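Local coordinates for Bd3459 (Bdellovibrio bacteriovorus, PDB 5CEC), which is a predatory endopeptidase of the S13 family, probably cutting peptide links of peptidoglycan, and is bound by the ankyrin-repeat immunity protein Bd3460, at residues K337-T342 / Y421-P426; T196-I201 / L427-Y432; R112-G117 / K241-R246; M247-N252 / V331-A336; I71-T76 / T355-S360. The protein carries 1 engineered substitution. All blocks are in the same frame, centred on the assembly; numbering follows the deposited sequence.

Contact 1 (K337-T342 / Y421-P426); sequences KDKAST and YTEQLP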
# COMPACT_ATOMS: atom_id res chain seq x y z
N LYS A 337 0.60 -13.27 -1.41
CA LYS A 337 1.40 -13.51 -2.62
C LYS A 337 2.20 -12.28 -3.01
O LYS A 337 3.33 -12.39 -3.45
CB LYS A 337 0.48 -13.92 -3.77
CG LYS A 337 -0.31 -15.18 -3.47
CD LYS A 337 0.53 -16.43 -3.71
CE LYS A 337 0.59 -16.76 -5.21
NZ LYS A 337 1.03 -18.17 -5.46
N ASP A 338 1.58 -11.09 -2.93
CA ASP A 338 2.29 -9.83 -3.19
C ASP A 338 2.94 -9.41 -1.88
O ASP A 338 2.36 -8.71 -1.05
CB ASP A 338 1.35 -8.78 -3.78
CG ASP A 338 0.94 -9.13 -5.19
OD1 ASP A 338 1.86 -9.53 -5.97
OD2 ASP A 338 -0.24 -9.01 -5.53
N LYS A 339 4.15 -9.89 -1.68
CA LYS A 339 4.85 -9.68 -0.43
C LYS A 339 5.15 -8.19 -0.21
O LYS A 339 5.19 -7.72 0.96
CB LYS A 339 6.12 -10.53 -0.40
CG LYS A 339 5.87 -12.02 -0.51
CD LYS A 339 4.90 -12.50 0.53
CE LYS A 339 4.98 -13.99 0.80
NZ LYS A 339 4.03 -14.34 1.91
N ALA A 340 5.37 -7.47 -1.31
CA ALA A 340 5.68 -6.03 -1.34
C ALA A 340 4.39 -5.25 -1.51
O ALA A 340 4.24 -4.34 -2.40
CB ALA A 340 6.69 -5.68 -2.42
N SER A 341 3.43 -5.63 -0.65
CA SER A 341 2.15 -4.94 -0.60
C SER A 341 1.61 -4.88 0.81
O SER A 341 2.03 -5.60 1.71
CB SER A 341 1.10 -5.63 -1.50
OG SER A 341 0.53 -6.74 -0.85
N THR A 342 0.58 -4.05 0.97
CA THR A 342 -0.05 -3.91 2.29
C THR A 342 -0.84 -5.15 2.72
O THR A 342 -1.29 -5.24 3.86
CB THR A 342 -0.97 -2.70 2.37
OG1 THR A 342 -2.09 -2.89 1.49
CG2 THR A 342 -0.25 -1.40 2.02
N TYR A 421 -2.20 -16.91 -10.07
CA TYR A 421 -1.46 -15.68 -9.87
C TYR A 421 -0.00 -16.00 -9.55
O TYR A 421 0.27 -16.82 -8.67
CB TYR A 421 -2.04 -14.83 -8.72
CG TYR A 421 -1.26 -13.54 -8.55
CD1 TYR A 421 -1.29 -12.58 -9.53
CD2 TYR A 421 -0.44 -13.31 -7.43
CE1 TYR A 421 -0.55 -11.41 -9.42
CE2 TYR A 421 0.31 -12.14 -7.32
CZ TYR A 421 0.26 -11.20 -8.32
OH TYR A 421 0.98 -10.05 -8.28
N THR A 422 0.91 -15.30 -10.21
CA THR A 422 2.33 -15.33 -9.90
C THR A 422 2.71 -13.89 -9.54
O THR A 422 2.37 -12.95 -10.27
CB THR A 422 3.14 -15.85 -11.09
OG1 THR A 422 2.71 -17.18 -11.41
CG2 THR A 422 4.62 -15.89 -10.74
N GLU A 423 3.39 -13.72 -8.41
CA GLU A 423 3.79 -12.39 -7.93
C GLU A 423 4.48 -11.59 -9.02
O GLU A 423 5.49 -12.02 -9.60
CB GLU A 423 4.73 -12.51 -6.73
CG GLU A 423 5.09 -11.18 -6.08
CD GLU A 423 5.93 -11.38 -4.84
OE1 GLU A 423 6.62 -12.40 -4.77
OE2 GLU A 423 5.92 -10.52 -3.97
N GLN A 424 3.96 -10.38 -9.22
CA GLN A 424 4.47 -9.47 -10.25
C GLN A 424 5.53 -8.54 -9.64
O GLN A 424 5.61 -8.38 -8.41
CB GLN A 424 3.29 -8.70 -10.84
CG GLN A 424 2.29 -9.63 -11.53
CD GLN A 424 1.07 -8.92 -12.06
OE1 GLN A 424 0.89 -7.73 -11.84
NE2 GLN A 424 0.20 -9.64 -12.76
N LEU A 425 6.39 -7.99 -10.50
CA LEU A 425 7.41 -7.05 -10.09
C LEU A 425 7.19 -5.76 -10.88
O LEU A 425 7.84 -5.53 -11.89
CB LEU A 425 8.79 -7.63 -10.35
CG LEU A 425 9.98 -6.85 -9.81
CD1 LEU A 425 9.91 -6.72 -8.29
CD2 LEU A 425 11.28 -7.57 -10.23
N PRO A 426 6.28 -4.90 -10.38
CA PRO A 426 5.92 -3.73 -11.17
C PRO A 426 7.00 -2.64 -11.07
O PRO A 426 7.33 -2.20 -9.96
CB PRO A 426 4.57 -3.32 -10.59
CG PRO A 426 4.60 -3.82 -9.18
CD PRO A 426 5.42 -5.06 -9.21
O HOH W 1 3.44 -7.49 -6.91
O HOH W 2 4.83 -7.97 -4.13
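Three hydrogen bonds grip the phenol oxygen of Tyr421: OH donates to Asp338 OD1 and accepts from the backbone N of Gln424 and from Lys245 NZ. The first is short, with Tyr421 OH 2.5 Å from Asp338 OD1 and on that oxygen's syn lone pair. Since CG of Tyr421 stands anti to the backbone N (chi1 -179°), the ring extends toward residues 337-342 and meets the carboxylate at its edge, the two planes 81° apart. The other oxygen, OD2, is held by a salt bridge to Lys245 and by Val334 N, so the buried Asp338 is probably ionised. A water also donates to both Asp338 OD1 and Gln424 O. The extended Glu423 reaches across, and its OE2 accepts from Lys339 N at 3.0 Å, with the N-H arriving from above the carboxylate plane. A second water links this OE2 to Ala340 N. Asp338 and Ala340 each centre an inverse gamma turn. Both segments are loops; Asp338 and Gln424 touch helix 240-250, while Tyr421 packs on Val334 of strand 333-334.

Contact 2 (T196-I201 / L427-Y432); sequences TKAARI and LPFDKY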
# COMPACT_ATOMS: atom_id res chain seq x y z
N THR A 196 18.93 -4.78 -10.82
CA THR A 196 18.66 -6.18 -10.55
C THR A 196 17.19 -6.53 -10.78
O THR A 196 16.90 -7.55 -11.37
CB THR A 196 19.07 -6.55 -9.12
OG1 THR A 196 20.49 -6.34 -9.00
CG2 THR A 196 18.74 -7.99 -8.79
N LYS A 197 16.28 -5.67 -10.30
CA LYS A 197 14.85 -5.83 -10.59
C LYS A 197 14.59 -5.78 -12.09
O LYS A 197 13.84 -6.61 -12.61
CB LYS A 197 14.02 -4.76 -9.89
CG LYS A 197 13.93 -4.93 -8.40
CD LYS A 197 13.28 -3.74 -7.75
CE LYS A 197 13.33 -3.85 -6.23
NZ LYS A 197 12.30 -4.79 -5.71
N ALA A 198 15.19 -4.81 -12.76
CA ALA A 198 15.00 -4.68 -14.21
C ALA A 198 15.41 -5.94 -14.97
O ALA A 198 14.73 -6.39 -15.88
CB ALA A 198 15.75 -3.48 -14.74
N ALA A 199 16.56 -6.49 -14.60
CA ALA A 199 17.01 -7.73 -15.20
C ALA A 199 16.03 -8.90 -15.01
O ALA A 199 15.85 -9.73 -15.91
CB ALA A 199 18.36 -8.08 -14.62
N ARG A 200 15.36 -8.96 -13.86
CA ARG A 200 14.35 -9.99 -13.62
C ARG A 200 13.14 -9.92 -14.57
O ARG A 200 12.49 -10.93 -14.80
CB ARG A 200 13.88 -9.98 -12.17
CG ARG A 200 14.94 -10.43 -11.18
CD ARG A 200 14.51 -10.24 -9.74
NE ARG A 200 13.31 -11.00 -9.44
CZ ARG A 200 12.49 -10.77 -8.42
NH1 ARG A 200 12.73 -9.77 -7.55
NH2 ARG A 200 11.41 -11.53 -8.25
N ILE A 201 12.85 -8.75 -15.11
CA ILE A 201 11.79 -8.57 -16.10
C ILE A 201 12.35 -8.39 -17.52
O ILE A 201 11.63 -7.97 -18.41
CB ILE A 201 10.80 -7.44 -15.71
CG1 ILE A 201 11.44 -6.05 -15.77
CG2 ILE A 201 10.21 -7.70 -14.31
CD1 ILE A 201 10.40 -4.94 -15.76
N LEU A 427 7.58 -2.27 -12.20
CA LEU A 427 8.52 -1.16 -12.30
C LEU A 427 7.89 -0.06 -13.14
O LEU A 427 6.88 -0.29 -13.82
CB LEU A 427 9.84 -1.63 -12.95
CG LEU A 427 10.56 -2.77 -12.25
CD1 LEU A 427 11.88 -3.07 -12.95
CD2 LEU A 427 10.79 -2.53 -10.78
N PRO A 428 8.49 1.14 -13.16
CA PRO A 428 7.92 2.22 -13.95
C PRO A 428 8.10 2.06 -15.44
O PRO A 428 7.49 2.79 -16.21
CB PRO A 428 8.67 3.48 -13.45
CG PRO A 428 9.22 3.09 -12.10
CD PRO A 428 9.55 1.62 -12.25
N PHE A 429 8.91 1.08 -15.84
CA PHE A 429 9.28 0.81 -17.23
C PHE A 429 9.26 -0.70 -17.43
O PHE A 429 9.32 -1.47 -16.45
CB PHE A 429 10.67 1.41 -17.54
CG PHE A 429 11.74 0.99 -16.58
CD1 PHE A 429 12.45 -0.18 -16.78
CD2 PHE A 429 12.05 1.77 -15.48
CE1 PHE A 429 13.41 -0.57 -15.88
CE2 PHE A 429 13.03 1.39 -14.58
CZ PHE A 429 13.70 0.21 -14.79
N ASP A 430 9.24 -1.12 -18.70
CA ASP A 430 9.39 -2.54 -19.02
C ASP A 430 10.23 -2.67 -20.29
O ASP A 430 10.84 -1.70 -20.72
CB ASP A 430 8.03 -3.24 -19.08
CG ASP A 430 7.22 -2.90 -20.32
OD1 ASP A 430 7.63 -2.02 -21.11
OD2 ASP A 430 6.15 -3.53 -20.53
N LYS A 431 10.22 -3.85 -20.90
CA LYS A 431 11.03 -4.10 -22.11
C LYS A 431 10.59 -3.34 -23.36
O LYS A 431 11.29 -3.36 -24.37
CB LYS A 431 11.14 -5.61 -22.36
CG LYS A 431 9.88 -6.26 -22.92
CD LYS A 431 10.05 -7.75 -23.17
CE LYS A 431 10.01 -8.57 -21.89
NZ LYS A 431 10.26 -10.01 -22.14
N TYR A 432 9.46 -2.61 -23.30
CA TYR A 432 9.05 -1.72 -24.40
C TYR A 432 9.30 -0.25 -24.13
O TYR A 432 8.94 0.60 -24.93
CB TYR A 432 7.59 -2.00 -24.81
CG TYR A 432 7.40 -3.42 -25.28
CD1 TYR A 432 7.75 -3.80 -26.58
CD2 TYR A 432 6.92 -4.39 -24.41
CE1 TYR A 432 7.60 -5.12 -26.99
CE2 TYR A 432 6.75 -5.71 -24.83
CZ TYR A 432 7.11 -6.06 -26.11
OH TYR A 432 6.95 -7.36 -26.52
O HOH W 3 9.50 -6.34 -19.34
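Leu427 is the knob of this contact, and the last turn of helix 188-200 supplies the hollow. With CG anti to the carbonyl carbon (chi1 -58°), the leucine sends its two methyls to different walls. CD1 settles against the helix backbone, 3.7 Å from Ala198 CA, and also touches the tip of Ile201, whose CD1 is likewise 3.7 Å from Leu427 CD1. CD2 lies along the lysine chain instead, 4.0 Å from Lys197 CB, where the aliphatic part of that residue closes one rim before the chain turns off with its ammonium group.

Ile201 returns the fit. Its CG1 takes the crowded position between the backbone N and the carbonyl carbon (chi1 68°), which swings Ile201 CD1 over the opposing chain, 3.7 Å from Phe429 O. Beyond it, Phe429 offers a ring edge to the small bump of Ala198, with CE1 3.9 Å from Ala198 CB in the ring plane. Polar linkage is confined to the end of the helix, where one water donates to Ile201 O and accepts from Lys431 N. Next to it, Asp430 forms an Asx turn with Tyr432 N and a salt bridge with Arg89. The join is apolar packing of a helix end on the loop before strand 436-437; in the same loop, Phe429 stacks with Phe123 and touches Met120, both of helix 118-130.

Contact 3 (R112-G117 / K241-R246); sequences RDPLFG and KTILKR. With SO4 (sulfate ion), chain D.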
# COMPACT_ATOMS: atom_id res chain seq x y z
N ARG A 112 2.61 13.47 -18.55
CA ARG A 112 1.97 13.36 -17.23
C ARG A 112 2.05 11.95 -16.65
O ARG A 112 1.27 11.55 -15.80
CB ARG A 112 0.53 13.87 -17.25
CG ARG A 112 0.40 15.26 -17.83
CD ARG A 112 -0.94 15.92 -17.48
NE ARG A 112 -0.98 16.30 -16.07
CZ ARG A 112 -0.45 17.40 -15.55
NH1 ARG A 112 0.16 18.31 -16.33
NH2 ARG A 112 -0.55 17.60 -14.23
N ASP A 113 3.10 11.22 -17.04
CA ASP A 113 3.41 9.91 -16.43
C ASP A 113 3.40 10.14 -14.90
O ASP A 113 4.17 10.97 -14.41
CB ASP A 113 4.78 9.44 -16.94
CG ASP A 113 5.23 8.11 -16.40
OD1 ASP A 113 4.74 7.63 -15.36
OD2 ASP A 113 6.13 7.55 -17.06
N PRO A 114 2.58 9.38 -14.17
CA PRO A 114 2.41 9.57 -12.71
C PRO A 114 3.34 8.74 -11.87
O PRO A 114 3.16 8.66 -10.66
CB PRO A 114 0.96 9.15 -12.48
CG PRO A 114 0.78 8.05 -13.45
CD PRO A 114 1.56 8.45 -14.69
N LEU A 115 4.34 8.12 -12.51
CA LEU A 115 5.35 7.33 -11.81
C LEU A 115 6.73 7.65 -12.33
O LEU A 115 7.54 6.76 -12.54
CB LEU A 115 4.99 5.84 -11.90
CG LEU A 115 5.81 4.84 -11.11
CD1 LEU A 115 6.08 5.34 -9.70
CD2 LEU A 115 5.17 3.45 -11.11
N PHE A 116 7.00 8.94 -12.49
CA PHE A 116 8.26 9.41 -13.06
C PHE A 116 9.02 10.07 -11.93
O PHE A 116 8.77 11.23 -11.58
CB PHE A 116 8.04 10.33 -14.26
CG PHE A 116 9.18 10.36 -15.22
CD1 PHE A 116 10.47 10.58 -14.80
CD2 PHE A 116 8.98 10.15 -16.57
CE1 PHE A 116 11.53 10.61 -15.69
CE2 PHE A 116 10.04 10.18 -17.48
CZ PHE A 116 11.31 10.40 -17.02
N GLY A 117 9.94 9.31 -11.35
CA GLY A 117 10.76 9.75 -10.25
C GLY A 117 12.16 9.20 -10.40
O GLY A 117 12.68 9.07 -11.52
N LYS A 241 -1.70 -0.82 -16.34
CA LYS A 241 -1.99 -1.89 -15.38
C LYS A 241 -0.83 -2.04 -14.37
O LYS A 241 -1.08 -2.32 -13.21
CB LYS A 241 -2.29 -3.22 -16.09
CG LYS A 241 -1.13 -3.77 -16.91
CD LYS A 241 -1.37 -5.04 -17.69
CE LYS A 241 -0.09 -5.41 -18.40
NZ LYS A 241 -0.09 -6.76 -19.00
N THR A 242 0.41 -1.93 -14.85
CA THR A 242 1.59 -2.05 -14.00
C THR A 242 1.69 -0.87 -13.00
O THR A 242 2.03 -1.05 -11.82
CB THR A 242 2.85 -2.14 -14.86
OG1 THR A 242 2.70 -3.24 -15.75
CG2 THR A 242 4.12 -2.25 -14.02
N ILE A 243 1.46 0.32 -13.51
CA ILE A 243 1.45 1.52 -12.67
C ILE A 243 0.39 1.38 -11.57
O ILE A 243 0.63 1.69 -10.38
CB ILE A 243 1.22 2.79 -13.52
CG1 ILE A 243 2.41 2.98 -14.47
CG2 ILE A 243 0.98 4.03 -12.61
CD1 ILE A 243 2.15 4.04 -15.52
N LEU A 244 -0.78 0.92 -11.97
CA LEU A 244 -1.88 0.68 -11.02
C LEU A 244 -1.54 -0.41 -9.99
O LEU A 244 -1.78 -0.25 -8.80
CB LEU A 244 -3.18 0.32 -11.75
CG LEU A 244 -3.74 1.45 -12.61
CD1 LEU A 244 -4.80 0.91 -13.54
CD2 LEU A 244 -4.32 2.59 -11.80
N LYS A 245 -0.92 -1.49 -10.47
CA LYS A 245 -0.48 -2.56 -9.56
C LYS A 245 0.48 -2.00 -8.51
O LYS A 245 0.33 -2.29 -7.31
CB LYS A 245 0.20 -3.69 -10.34
CG LYS A 245 0.61 -4.88 -9.52
CD LYS A 245 -0.52 -5.82 -9.20
CE LYS A 245 -0.06 -6.91 -8.24
NZ LYS A 245 -1.09 -7.95 -7.98
N ARG A 246 1.47 -1.22 -8.95
CA ARG A 246 2.42 -0.61 -8.00
C ARG A 246 1.65 0.27 -7.00
O ARG A 246 1.85 0.18 -5.78
CB ARG A 246 3.46 0.20 -8.73
CG ARG A 246 4.52 0.81 -7.85
CD ARG A 246 5.31 -0.21 -7.07
NE ARG A 246 6.56 0.35 -6.56
CZ ARG A 246 7.31 -0.21 -5.63
NH1 ARG A 246 6.93 -1.30 -4.96
NH2 ARG A 246 8.46 0.36 -5.33
S SO4 D . 9.94 -1.77 -2.61
O1 SO4 D . 10.90 -2.66 -1.93
O2 SO4 D . 8.66 -2.49 -2.84
O3 SO4 D . 10.47 -1.22 -3.88
O4 SO4 D . 9.61 -0.66 -1.68
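This is a buried, apolar loop-on-helix contact close to the centre of the chain, where the loop between strand 104-109 and helix 118-130 rests on helix 240-250. No hydrogen bond crosses it. Ile243 is the main bump: its CG2, anti to the backbone N, comes within 4.1 Å of Pro114 CG, the two side chains crossing at about a right angle. Leu115 lies farther along the helix, its CD2 4.2 Å from Arg246 CG. An Asx turn shapes the loop, with Asp113 OD1 accepting from Leu115 N at 2.9 Å from above the carboxylate plane. Past the apolar patch, Arg246 bends at chi2 (60°) and is bound through NE to Glu152. Its NH1 and NH2 form a two-pronged grip on a sulfate, probably from the crystallisation liquor, with the bond from NH1 to O2 nearly straight (178°). Ile255 of helix 253-262 touches both Leu115 and Ile243, completing the apolar cluster. Helix 240-250 itself runs on to Ser251, which fits the SxN serine of penicillin-binding-protein folds.

Contact 4 (M247-N252 / V331-A336); sequences MNNQSN and VMAVAA. With SO4 (sulfate ion), chain C.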
# COMPACT_ATOMS: atom_id res chain seq x y z
N MET A 247 0.74 1.11 -7.53
CA MET A 247 -0.03 2.01 -6.66
C MET A 247 -0.82 1.25 -5.61
O MET A 247 -0.84 1.64 -4.43
CB MET A 247 -0.98 2.82 -7.53
CG MET A 247 -1.90 3.72 -6.74
SD MET A 247 -3.12 4.58 -7.77
CE MET A 247 -4.23 3.26 -8.18
N ASN A 248 -1.51 0.20 -6.04
CA ASN A 248 -2.39 -0.54 -5.16
C ASN A 248 -1.65 -1.55 -4.27
O ASN A 248 -2.21 -2.01 -3.28
CB ASN A 248 -3.52 -1.20 -5.95
CG ASN A 248 -4.51 -0.19 -6.46
OD1 ASN A 248 -4.77 0.82 -5.78
ND2 ASN A 248 -5.04 -0.42 -7.66
N ASN A 249 -0.39 -1.85 -4.59
CA ASN A 249 0.44 -2.65 -3.68
C ASN A 249 0.91 -1.76 -2.51
O ASN A 249 0.79 -2.17 -1.34
CB ASN A 249 1.69 -3.21 -4.38
CG ASN A 249 1.46 -4.49 -5.14
OD1 ASN A 249 0.42 -5.11 -5.07
ND2 ASN A 249 2.48 -4.89 -5.91
N GLN A 250 1.42 -0.58 -2.86
CA GLN A 250 2.02 0.33 -1.88
C GLN A 250 0.98 1.16 -1.14
O GLN A 250 1.25 1.64 -0.06
CB GLN A 250 2.93 1.32 -2.60
CG GLN A 250 4.14 0.75 -3.29
CD GLN A 250 5.02 1.85 -3.75
OE1 GLN A 250 4.59 2.75 -4.49
NE2 GLN A 250 6.27 1.82 -3.33
N SER A 251 -0.18 1.37 -1.76
CA SER A 251 -1.13 2.42 -1.37
C SER A 251 -0.51 3.80 -1.65
O SER A 251 -0.45 4.68 -0.80
CB SER A 251 -1.61 2.29 0.05
OG SER A 251 -2.85 2.98 0.16
N ASN A 252 -0.06 4.00 -2.88
CA ASN A 252 0.77 5.14 -3.23
C ASN A 252 -0.09 6.39 -3.52
O ASN A 252 -0.74 6.47 -4.57
CB ASN A 252 1.65 4.80 -4.45
CG ASN A 252 2.64 5.87 -4.73
OD1 ASN A 252 2.28 7.05 -4.80
ND2 ASN A 252 3.89 5.48 -4.89
N VAL A 331 -4.18 -5.51 -11.28
CA VAL A 331 -4.11 -4.13 -10.82
C VAL A 331 -4.23 -3.94 -9.30
O VAL A 331 -4.03 -2.83 -8.83
CB VAL A 331 -5.15 -3.23 -11.52
CG1 VAL A 331 -4.95 -3.24 -13.03
CG2 VAL A 331 -6.57 -3.61 -11.15
N MET A 332 -4.53 -5.00 -8.57
CA MET A 332 -4.72 -4.95 -7.11
C MET A 332 -3.96 -6.09 -6.46
O MET A 332 -3.61 -7.08 -7.12
CB MET A 332 -6.19 -5.09 -6.71
CG MET A 332 -7.00 -3.86 -6.98
SD MET A 332 -8.78 -4.11 -6.85
CE MET A 332 -8.87 -4.46 -5.10
N ALA A 333 -3.61 -5.89 -5.19
CA ALA A 333 -2.70 -6.79 -4.48
C ALA A 333 -3.40 -8.09 -4.09
O ALA A 333 -4.58 -8.10 -3.75
CB ALA A 333 -2.19 -6.10 -3.24
N VAL A 334 -2.63 -9.17 -4.07
CA VAL A 334 -3.09 -10.50 -3.71
C VAL A 334 -2.52 -10.88 -2.34
O VAL A 334 -1.29 -10.86 -2.10
CB VAL A 334 -2.69 -11.54 -4.77
CG1 VAL A 334 -3.20 -12.92 -4.37
CG2 VAL A 334 -3.26 -11.15 -6.12
N ALA A 335 -3.45 -11.17 -1.43
CA ALA A 335 -3.08 -11.50 -0.05
C ALA A 335 -2.04 -12.62 -0.00
O ALA A 335 -2.21 -13.68 -0.65
CB ALA A 335 -4.29 -11.95 0.71
N ALA A 336 -0.97 -12.37 0.74
CA ALA A 336 0.15 -13.29 0.97
C ALA A 336 1.04 -13.58 -0.21
O ALA A 336 2.10 -14.12 -0.03
CB ALA A 336 -0.32 -14.59 1.63
S SO4 C . -3.10 1.91 3.54
O1 SO4 C . -1.68 1.72 3.99
O2 SO4 C . -4.06 1.75 4.64
O3 SO4 C . -3.18 3.28 2.83
O4 SO4 C . -3.40 0.95 2.47
O HOH W 4 -4.55 -3.60 -3.73
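One direct hydrogen bond crosses between the segments: Asn248 ND2 donates to Val331 O at 2.9 Å, an almost straight link (167°). The acceptor lies in the amide plane of Asn248, although the donor stands above the plane of the carbonyl. Asn248 ND2 is also bonded to Thr77 OG1, which fixes the amide's rotation. A water adds a second, indirect link, donating to Asn248 O and accepting from Ala333 N. By van der Waals contact, Asn249 OD1 presses on the methyl of Ala333, 3.3 Å from CB, and Asn248 ND2 touches Met332 CG. The end of helix 240-250 is thus fastened to strand 333-334, an outer strand of the six-stranded antiparallel sheet, as in penicillin-binding-protein folds. Just past the helix, Ser251 adopts positive phi (67°) and sits where the SxN serine of such enzymes would lie. Its OG donates to sulfate O3 at 2.7 Å and makes weak bonds to Ser70, Lys73 and Lys357. Asn252 ND2 donates to Gln250 OE1, and its OD1 caps Ile255 N of the next helix.

Contact 5 (I71-T76 / T355-S360); sequences ISKVVT and TAKTGS. With SO4 (sulfate ion), chain C.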
# COMPACT_ATOMS: atom_id res chain seq x y z
N ILE A 71 -9.06 2.75 0.06
CA ILE A 71 -9.88 2.03 -0.94
C ILE A 71 -10.42 2.97 -2.00
O ILE A 71 -10.77 2.52 -3.11
CB ILE A 71 -10.94 1.10 -0.35
CG1 ILE A 71 -12.16 1.88 0.19
CG2 ILE A 71 -10.33 0.14 0.63
CD1 ILE A 71 -13.27 0.98 0.71
N SER A 72 -10.38 4.27 -1.74
CA SER A 72 -10.57 5.26 -2.80
C SER A 72 -9.75 4.96 -4.05
O SER A 72 -10.14 5.28 -5.17
CB SER A 72 -10.14 6.65 -2.32
OG SER A 72 -10.95 7.16 -1.31
N LYS A 73 -8.55 4.41 -3.85
CA LYS A 73 -7.65 4.14 -4.99
C LYS A 73 -8.22 3.12 -5.96
O LYS A 73 -7.86 3.14 -7.12
CB LYS A 73 -6.25 3.76 -4.50
CG LYS A 73 -5.57 4.83 -3.67
CD LYS A 73 -4.13 4.48 -3.35
CE LYS A 73 -3.39 5.61 -2.68
NZ LYS A 73 -3.85 5.87 -1.30
N VAL A 74 -9.12 2.25 -5.49
CA VAL A 74 -9.77 1.32 -6.41
C VAL A 74 -10.74 2.08 -7.35
O VAL A 74 -10.89 1.73 -8.51
CB VAL A 74 -10.49 0.19 -5.68
CG1 VAL A 74 -11.10 -0.77 -6.68
CG2 VAL A 74 -9.54 -0.58 -4.77
N VAL A 75 -11.37 3.13 -6.84
CA VAL A 75 -12.24 3.96 -7.66
C VAL A 75 -11.41 4.72 -8.69
O VAL A 75 -11.75 4.75 -9.89
CB VAL A 75 -13.06 4.94 -6.80
CG1 VAL A 75 -14.06 5.68 -7.66
CG2 VAL A 75 -13.84 4.19 -5.70
N THR A 76 -10.29 5.27 -8.25
CA THR A 76 -9.36 5.94 -9.21
C THR A 76 -8.85 4.94 -10.28
O THR A 76 -8.72 5.31 -11.44
CB THR A 76 -8.22 6.57 -8.42
OG1 THR A 76 -8.80 7.46 -7.44
CG2 THR A 76 -7.26 7.32 -9.31
N THR A 355 -7.97 -10.82 -3.34
CA THR A 355 -7.38 -9.69 -4.05
C THR A 355 -7.99 -8.48 -3.40
O THR A 355 -9.21 -8.34 -3.44
CB THR A 355 -7.68 -9.74 -5.55
OG1 THR A 355 -7.30 -11.03 -6.07
CG2 THR A 355 -6.96 -8.69 -6.31
N ALA A 356 -7.21 -7.59 -2.82
CA ALA A 356 -7.81 -6.56 -1.95
C ALA A 356 -6.95 -5.31 -1.82
O ALA A 356 -5.71 -5.37 -1.97
CB ALA A 356 -8.12 -7.11 -0.58
N LYS A 357 -7.62 -4.21 -1.50
CA LYS A 357 -7.02 -2.93 -1.22
C LYS A 357 -7.43 -2.53 0.20
O LYS A 357 -8.57 -2.59 0.57
CB LYS A 357 -7.53 -1.87 -2.21
CG LYS A 357 -6.95 -0.46 -1.98
CD LYS A 357 -5.51 -0.35 -2.45
CE LYS A 357 -4.81 0.86 -1.86
NZ LYS A 357 -4.44 0.65 -0.42
N THR A 358 -6.44 -2.09 0.97
CA THR A 358 -6.59 -1.59 2.33
C THR A 358 -6.83 -0.08 2.38
O THR A 358 -6.51 0.66 1.44
CB THR A 358 -5.30 -1.90 3.09
OG1 THR A 358 -4.20 -1.42 2.34
CG2 THR A 358 -5.12 -3.40 3.33
N GLY A 359 -7.29 0.38 3.54
CA GLY A 359 -7.32 1.81 3.84
C GLY A 359 -7.30 2.08 5.31
O GLY A 359 -7.79 1.27 6.10
N SER A 360 -6.64 3.17 5.68
CA SER A 360 -6.50 3.61 7.06
C SER A 360 -6.49 5.14 7.12
O SER A 360 -5.63 5.76 6.51
CB SER A 360 -5.16 3.10 7.62
OG SER A 360 -4.90 1.76 7.29
S SO4 C . -3.10 1.91 3.54
O1 SO4 C . -1.68 1.72 3.99
O2 SO4 C . -4.06 1.75 4.64
O3 SO4 C . -3.18 3.28 2.83
O4 SO4 C . -3.40 0.95 2.47
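Two buried lysines converge here, Lys73 NZ and Lys357 NZ standing only 5.3 Å apart. Such like charges would be expected to lower the pKa of at least one amine. Lys73 NZ bonds to Ser70, Asn253 and Ser290, while Lys357 NZ, its chain bent at chi2 and chi4, turns back to donate to Thr358 O at 2.8 Å, on a carbonyl lone pair. Their aliphatic chains cross obliquely, Lys73 CD being 4.0 Å from Lys357 CE. Val74 CG2 packs at 3.5 Å against Lys357 CB, and Ile71 CG2 is pressed to 3.2 Å from Lys357 O. Gly359, lacking a side chain, lets the backbone N of Ile71 come close. Thr358 OG1 donates to sulfate O4 at 2.5 Å, and Ser360 OG to its O2 at 2.8 Å. Ser70 with Lys73, and Lys357 to Gly359, fit the SxxK and KTG motifs of penicillin-binding proteins, consistent with a catalytic cleft. Helix 72-84 lies here against strand 354-361, with Ile71 and Val74 also touching helix 307-322 and Lys73 helix 240-250.

Overall arrangement
Helix 240-250 runs through much of the set: contacts 3 and 4 both use it, with centres about 13 Å apart. Contact 1 touches contact 4, centres about 7 Å apart, and Lys245 of contact 3 reaches both. Contacts 4 and 5, centres about 8 Å apart, share the sheet in which strands 333-334 and 354-361 are neighbours; they bring distant parts of the sequence together at one sulfate in the probable active site. Contacts 2 and 5 are the most widely separated pair, centres about 25 Å apart. Segment 427-432 follows 421-426 directly, and contact 1 is nested inside contact 2. Contact 5 encloses contacts 3 and 4, which come in series, and crosses contacts 1 and 2. Contacts 1 to 3 join the surrounding loops and helices.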